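Local coordinates for L-threonine dehydrogenase (Flavobacterium frigidimaris, PDB 2YY7), which probably oxidises L-threonine at its 3-hydroxyl with NAD as cofactor, as a member of the NAD-dependent epimerase/dehydratase family, at residues T16-K21 / D218-T223; G172-S177 / M213-D218. All coordinates share one frame; numbering follows the deposited sequence.

How the contacts relate
Both contacts use helix 216-228 and share Asp218, yet they join it to the fold in different ways. Contact 2 is a buried piece of the central sheet, where strand pairing sets the register and the polar groups doing the work belong to the backbone. Contact 1, partly buried, lays two helices of one sheet face against each other mainly through aliphatic carbons, with the charged groups of Glu17, Lys21 and Asp221 forming no salt bridge between them. Their centres are 10 Å apart and they touch directly: Ala219 CB packs on Leu173 CD1, and Glu17 CG on Met216 CG. The NAD pocket lies beside both, but of the four segments 172-177 bonds to the cofactor.

Contact 1. Residues T16-K21 / D218-T223; sequences TELTQK and DAIDAT
The helical segments 16-21 and 218-223 cross at -55° with their axes 9.8 Å apart at closest approach, and Leu18 and Ile220 have the nearest CA atoms. Ile220 carries most of the contact. Its CG1 is anti to the carbonyl carbon (chi1 -61°), and a second bend carries CD1 onto the backbone of the facing helix, 3.6 Å from Leu18 N and close to Leu18 CB. Ile220 CG1 passes 3.9 Å from Glu17 CB. The other branch, CG2, rests against Lys21, 3.8 Å from Lys21 CB and equally near its CG, so one side chain touches three residues spread over little more than one turn. Leu18, with CG anti to its backbone N (chi1 177°), sends CD1 across Thr223 at about a right angle, 3.9 Å from Thr223 CG2. The polar ends look elsewhere: the bent chain of Glu17 takes OE2 to Ser177 OG, and Thr223 OG1 bonds to Tyr170 OH. Lys21 NZ stays 5.0 Å from Asp221 OD2, too far for a salt bridge, though the opposite charges may attract weakly. Beneath lies the Rossmann-type sheet: Leu18 and Thr223 reach Tyr73 on strand 71-74, while Ala219 and Thr223 pack on strand 164-174.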
loop_
_atom_site.group_PDB
_atom_site.type_symbol
_atom_site.label_atom_id
_atom_site.label_comp_id
_atom_site.label_asym_id
_atom_site.label_seq_id
_atom_site.Cartn_x
_atom_site.Cartn_y
_atom_site.Cartn_z
ATOM N N THR A 16 -0.307 -17.105 21.553
ATOM C CA THR A 16 -0.239 -17.905 22.775
ATOM C C THR A 16 -1.251 -17.419 23.812
ATOM O O THR A 16 -2.045 -18.203 24.334
ATOM C CB THR A 16 1.180 -17.850 23.401
ATOM O OG1 THR A 16 2.122 -18.461 22.509
ATOM C CG2 THR A 16 1.208 -18.590 24.736
ATOM N N GLU A 17 -1.215 -16.122 24.099
ATOM C CA GLU A 17 -2.118 -15.516 25.075
ATOM C C GLU A 17 -3.542 -15.385 24.550
ATOM O O GLU A 17 -4.504 -15.604 25.288
ATOM C CB GLU A 17 -1.595 -14.137 25.479
ATOM C CG GLU A 17 -0.268 -14.169 26.212
ATOM C CD GLU A 17 -0.345 -14.933 27.521
ATOM O OE1 GLU A 17 -1.217 -14.596 28.353
ATOM O OE2 GLU A 17 0.465 -15.863 27.720
ATOM N N LEU A 18 -3.668 -15.027 23.275
ATOM C CA LEU A 18 -4.968 -14.858 22.637
ATOM C C LEU A 18 -5.775 -16.151 22.674
ATOM O O LEU A 18 -6.970 -16.137 22.961
ATOM C CB LEU A 18 -4.789 -14.414 21.181
ATOM C CG LEU A 18 -6.073 -14.261 20.362
ATOM C CD1 LEU A 18 -6.925 -13.130 20.927
ATOM C CD2 LEU A 18 -5.710 -13.982 18.919
ATOM N N THR A 19 -5.115 -17.266 22.376
ATOM C CA THR A 19 -5.765 -18.571 22.381
ATOM C C THR A 19 -6.248 -18.930 23.788
ATOM O O THR A 19 -7.368 -19.411 23.967
ATOM C CB THR A 19 -4.797 -19.673 21.885
ATOM O OG1 THR A 19 -4.371 -19.370 20.550
ATOM C CG2 THR A 19 -5.485 -21.039 21.889
ATOM N N GLN A 20 -5.402 -18.690 24.785
ATOM C CA GLN A 20 -5.749 -19.001 26.170
ATOM C C GLN A 20 -6.951 -18.193 26.643
ATOM O O GLN A 20 -7.894 -18.744 27.208
ATOM C CB GLN A 20 -4.556 -18.733 27.095
ATOM C CG GLN A 20 -4.779 -19.172 28.540
ATOM C CD GLN A 20 -3.578 -18.887 29.435
ATOM O OE1 GLN A 20 -3.167 -17.735 29.595
ATOM N NE2 GLN A 20 -3.010 -19.937 30.018
ATOM N N LYS A 21 -6.916 -16.886 26.403
ATOM C CA LYS A 21 -8.003 -16.006 26.815
ATOM C C LYS A 21 -9.316 -16.346 26.112
ATOM O O LYS A 21 -10.375 -16.384 26.737
ATOM C CB LYS A 21 -7.625 -14.551 26.541
ATOM C CG LYS A 21 -8.654 -13.531 27.011
ATOM C CD LYS A 21 -8.885 -13.588 28.510
ATOM C CE LYS A 21 -9.886 -12.523 28.939
ATOM N NZ LYS A 21 -10.171 -12.568 30.398
ATOM N N ASP A 218 -3.271 -6.041 27.620
ATOM C CA ASP A 218 -4.061 -4.975 27.019
ATOM C C ASP A 218 -4.307 -5.284 25.547
ATOM O O ASP A 218 -5.427 -5.142 25.050
ATOM C CB ASP A 218 -3.322 -3.641 27.169
ATOM C CG ASP A 218 -3.534 -3.010 28.527
ATOM O OD1 ASP A 218 -2.648 -2.261 28.984
ATOM O OD2 ASP A 218 -4.593 -3.248 29.137
ATOM N N ALA A 219 -3.256 -5.710 24.853
ATOM C CA ALA A 219 -3.376 -6.036 23.441
ATOM C C ALA A 219 -4.440 -7.116 23.244
ATOM O O ALA A 219 -5.233 -7.045 22.311
ATOM C CB ALA A 219 -2.033 -6.507 22.894
ATOM N N ILE A 220 -4.452 -8.112 24.127
ATOM C CA ILE A 220 -5.429 -9.198 24.040
ATOM C C ILE A 220 -6.854 -8.702 24.307
ATOM O O ILE A 220 -7.795 -9.072 23.605
ATOM C CB ILE A 220 -5.096 -10.323 25.040
ATOM C CG1 ILE A 220 -3.713 -10.902 24.728
ATOM C CG2 ILE A 220 -6.165 -11.411 24.984
ATOM C CD1 ILE A 220 -3.575 -11.455 23.319
ATOM N N ASP A 221 -7.019 -7.872 25.329
ATOM C CA ASP A 221 -8.341 -7.337 25.642
ATOM C C ASP A 221 -8.862 -6.534 24.452
ATOM O O ASP A 221 -10.032 -6.632 24.086
ATOM C CB ASP A 221 -8.269 -6.452 26.891
ATOM C CG ASP A 221 -8.158 -7.265 28.177
ATOM O OD1 ASP A 221 -7.835 -6.679 29.231
ATOM O OD2 ASP A 221 -8.401 -8.489 28.130
ATOM N N ALA A 222 -7.977 -5.752 23.843
ATOM C CA ALA A 222 -8.339 -4.938 22.690
ATOM C C ALA A 222 -8.835 -5.825 21.560
ATOM O O ALA A 222 -9.888 -5.571 20.972
ATOM C CB ALA A 222 -7.130 -4.125 22.224
ATOM N N THR A 223 -8.064 -6.865 21.263
ATOM C CA THR A 223 -8.399 -7.804 20.199
ATOM C C THR A 223 -9.766 -8.441 20.405
ATOM O O THR A 223 -10.595 -8.462 19.497
ATOM C CB THR A 223 -7.342 -8.924 20.104
ATOM O OG1 THR A 223 -6.052 -8.342 19.879
ATOM C CG2 THR A 223 -7.670 -9.879 18.960
#

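Contact 2. Residues G172-S177 / M213-D218; sequences GLISWS and MMYMDD. With NAD (nicotinamide-adenine-dinucleotide), chain E.
Strands 172-174 and 213-215 run parallel. Two backbone hydrogen bonds join them, Met214 N to Gly172 O and Ile174 N to Met214 O at 3.1 Å, and a third, Met216 N to Ile174 O at 2.9 Å, ties in the first turn of helix 216-228. Gly172 is a fitting residue opposite Met213, since a CB there would clash with Met213 SD. Leu173 turns its N-H the other way, donating to O7N of the NAD carboxamide at 2.9 Å and 155°. From there its side chain can be followed outward. CB lies 3.4 Å from NAD O7N. Chi1 (-59°, CG anti to the carbonyl carbon) sets CG beside the same carboxamide, 3.7 Å from NAD C7N. Chi2 near 180° (-168°) then directs the two methyls: CD2 runs alongside Met214, 3.8 Å from Met214 CB, and CD1 meets Met216 SD at 3.9 Å, where the twice-bent Met216 chain crosses it. An alanine here would remove CG and both methyls, and would probably loosen the packing on Met214 and Met216 and part of the apolar support of the carboxamide, while the backbone bond to O7N could remain. On the opposite face, Ile174 CD1 touches Met213 CB, and Tyr215 swings its CD2 to 3.1 Å from Ile174 O. Farther along, Tyr215 OH reaches the edge of the Trp176 ring near CD1 and bonds to Asp306, while a water accepts from Trp176 NE1. Helix 13-26 packs on the Leu173 and Met216 side through Ile14, and helices 187-197 and 300-311 cover the face carrying Ile174.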
loop_
_atom_site.group_PDB
_atom_site.type_symbol
_atom_site.label_atom_id
_atom_site.label_comp_id
_atom_site.label_asym_id
_atom_site.label_seq_id
_atom_site.Cartn_x
_atom_site.Cartn_y
_atom_site.Cartn_z
ATOM N N GLY A 172 4.263 -1.568 19.892
ATOM C CA GLY A 172 5.188 -2.623 20.290
ATOM C C GLY A 172 4.609 -3.382 21.477
ATOM O O GLY A 172 4.252 -2.762 22.480
ATOM N N LEU A 173 4.519 -4.708 21.380
ATOM C CA LEU A 173 3.942 -5.511 22.465
ATOM C C LEU A 173 4.957 -6.190 23.383
ATOM O O LEU A 173 6.001 -6.670 22.940
ATOM C CB LEU A 173 2.989 -6.572 21.895
ATOM C CG LEU A 173 1.801 -6.090 21.063
ATOM C CD1 LEU A 173 0.841 -7.255 20.848
ATOM C CD2 LEU A 173 1.083 -4.946 21.768
ATOM N N ILE A 174 4.616 -6.253 24.667
ATOM C CA ILE A 174 5.484 -6.832 25.687
ATOM C C ILE A 174 4.811 -7.997 26.420
ATOM O O ILE A 174 3.691 -7.865 26.911
ATOM C CB ILE A 174 5.881 -5.733 26.696
ATOM C CG1 ILE A 174 6.578 -4.591 25.940
ATOM C CG2 ILE A 174 6.796 -6.303 27.776
ATOM C CD1 ILE A 174 6.501 -3.238 26.631
ATOM N N SER A 175 5.492 -9.137 26.491
ATOM C CA SER A 175 4.927 -10.303 27.163
ATOM C C SER A 175 5.987 -11.155 27.854
ATOM O O SER A 175 7.181 -11.010 27.600
ATOM C CB SER A 175 4.162 -11.174 26.168
ATOM O OG SER A 175 5.055 -11.763 25.243
ATOM N N TRP A 176 5.518 -12.062 28.708
ATOM C CA TRP A 176 6.375 -12.955 29.483
ATOM C C TRP A 176 6.211 -14.439 29.145
ATOM O O TRP A 176 7.064 -15.250 29.500
ATOM C CB TRP A 176 6.078 -12.772 30.977
ATOM C CG TRP A 176 4.613 -12.945 31.293
ATOM C CD1 TRP A 176 3.669 -11.959 31.381
ATOM C CD2 TRP A 176 3.915 -14.184 31.473
ATOM N NE1 TRP A 176 2.427 -12.507 31.603
ATOM C CE2 TRP A 176 2.549 -13.871 31.662
ATOM C CE3 TRP A 176 4.310 -15.530 31.492
ATOM C CZ2 TRP A 176 1.575 -14.857 31.868
ATOM C CZ3 TRP A 176 3.337 -16.511 31.697
ATOM C CH2 TRP A 176 1.987 -16.165 31.881
ATOM N N SER A 177 5.123 -14.805 28.470
ATOM C CA SER A 177 4.876 -16.218 28.163
ATOM C C SER A 177 5.571 -16.819 26.946
ATOM O O SER A 177 5.857 -18.016 26.930
ATOM C CB SER A 177 3.372 -16.471 28.034
ATOM O OG SER A 177 2.830 -15.765 26.935
ATOM N N MET A 213 4.119 1.648 23.023
ATOM C CA MET A 213 4.165 0.277 23.515
ATOM C C MET A 213 2.866 -0.105 24.210
ATOM O O MET A 213 2.053 0.758 24.543
ATOM C CB MET A 213 5.327 0.120 24.503
ATOM C CG MET A 213 6.708 0.334 23.896
ATOM S SD MET A 213 7.381 -1.156 23.140
ATOM C CE MET A 213 9.114 -0.697 22.979
ATOM N N MET A 214 2.685 -1.405 24.426
ATOM C CA MET A 214 1.501 -1.920 25.097
ATOM C C MET A 214 1.796 -3.280 25.723
ATOM O O MET A 214 2.494 -4.106 25.130
ATOM C CB MET A 214 0.342 -2.053 24.103
ATOM C CG MET A 214 -0.958 -2.546 24.732
ATOM S SD MET A 214 -2.311 -2.580 23.544
ATOM C CE MET A 214 -2.636 -0.804 23.364
ATOM N N TYR A 215 1.282 -3.505 26.928
ATOM C CA TYR A 215 1.475 -4.782 27.604
ATOM C C TYR A 215 0.535 -5.774 26.916
ATOM O O TYR A 215 -0.573 -5.402 26.519
ATOM C CB TYR A 215 1.117 -4.664 29.090
ATOM C CG TYR A 215 1.619 -5.817 29.933
ATOM C CD1 TYR A 215 0.966 -6.179 31.111
ATOM C CD2 TYR A 215 2.765 -6.526 29.572
ATOM C CE1 TYR A 215 1.440 -7.214 31.907
ATOM C CE2 TYR A 215 3.249 -7.565 30.366
ATOM C CZ TYR A 215 2.581 -7.901 31.531
ATOM O OH TYR A 215 3.045 -8.926 32.315
ATOM N N MET A 216 0.963 -7.027 26.779
ATOM C CA MET A 216 0.147 -8.038 26.095
ATOM C C MET A 216 -1.289 -8.190 26.617
ATOM O O MET A 216 -2.219 -8.372 25.830
ATOM C CB MET A 216 0.857 -9.400 26.122
ATOM C CG MET A 216 0.214 -10.472 25.234
ATOM S SD MET A 216 0.244 -10.069 23.464
ATOM C CE MET A 216 1.983 -10.370 23.085
ATOM N N ASP A 217 -1.482 -8.126 27.933
ATOM C CA ASP A 217 -2.834 -8.257 28.487
ATOM C C ASP A 217 -3.782 -7.242 27.850
ATOM O O ASP A 217 -4.949 -7.535 27.588
ATOM C CB ASP A 217 -2.833 -8.038 30.003
ATOM C CG ASP A 217 -2.137 -9.154 30.759
ATOM O OD1 ASP A 217 -2.298 -9.215 31.992
ATOM O OD2 ASP A 217 -1.428 -9.963 30.132
ATOM N N ASP A 218 -3.271 -6.041 27.620
ATOM C CA ASP A 218 -4.061 -4.975 27.019
ATOM C C ASP A 218 -4.307 -5.284 25.547
ATOM O O ASP A 218 -5.427 -5.142 25.050
ATOM C CB ASP A 218 -3.322 -3.641 27.169
ATOM C CG ASP A 218 -3.534 -3.010 28.527
ATOM O OD1 ASP A 218 -2.648 -2.261 28.984
ATOM O OD2 ASP A 218 -4.593 -3.248 29.137
HETATM P PA NAD E . 5.168 -14.224 16.099
HETATM O O1A NAD E . 5.564 -14.342 17.530
HETATM O O2A NAD E . 6.291 -14.142 15.129
HETATM O O5B NAD E . 4.106 -15.333 15.714
HETATM C C5B NAD E . 3.852 -15.672 14.381
HETATM C C4B NAD E . 3.349 -17.093 14.317
HETATM O O4B NAD E . 2.924 -17.341 12.975
HETATM C C3B NAD E . 4.452 -18.116 14.678
HETATM O O3B NAD E . 4.015 -19.028 15.701
HETATM C C2B NAD E . 4.764 -18.778 13.330
HETATM O O2B NAD E . 5.170 -20.129 13.468
HETATM C C1B NAD E . 3.423 -18.622 12.595
HETATM N N9A NAD E . 3.552 -18.770 11.138
HETATM C C8A NAD E . 4.559 -18.232 10.338
HETATM N N7A NAD E . 4.332 -18.615 9.073
HETATM C C5A NAD E . 3.202 -19.356 9.070
HETATM C C6A NAD E . 2.546 -20.020 8.046
HETATM N N6A NAD E . 3.054 -20.047 6.832
HETATM N N1A NAD E . 1.415 -20.739 8.333
HETATM C C2A NAD E . 0.919 -20.806 9.626
HETATM N N3A NAD E . 1.574 -20.175 10.666
HETATM C C4A NAD E . 2.711 -19.467 10.364
HETATM O O3 NAD E . 4.353 -12.857 15.890
HETATM P PN NAD E . 3.357 -12.085 16.912
HETATM O O1N NAD E . 2.435 -13.027 17.629
HETATM O O2N NAD E . 4.203 -11.087 17.623
HETATM O O5D NAD E . 2.459 -11.230 15.865
HETATM C C5D NAD E . 1.208 -11.740 15.381
HETATM C C4D NAD E . 0.548 -10.660 14.480
HETATM O O4D NAD E . 0.478 -9.428 15.176
HETATM C C3D NAD E . 1.346 -10.349 13.211
HETATM O O3D NAD E . 0.431 -10.023 12.169
HETATM C C2D NAD E . 2.098 -9.088 13.564
HETATM O O2D NAD E . 2.474 -8.439 12.372
HETATM C C1D NAD E . 1.087 -8.346 14.439
HETATM N N1N NAD E . 1.784 -7.363 15.301
HETATM C C2N NAD E . 2.593 -7.804 16.329
HETATM C C3N NAD E . 3.243 -6.873 17.133
HETATM C C7N NAD E . 4.036 -7.318 18.332
HETATM O O7N NAD E . 4.699 -6.308 19.009
HETATM N N7N NAD E . 4.137 -8.609 18.693
HETATM C C4N NAD E . 3.097 -5.496 16.884
HETATM C C5N NAD E . 2.253 -5.065 15.855
HETATM C C6N NAD E . 1.618 -5.995 15.056
HETATM O O HOH W 1 0.203 -10.757 32.618
#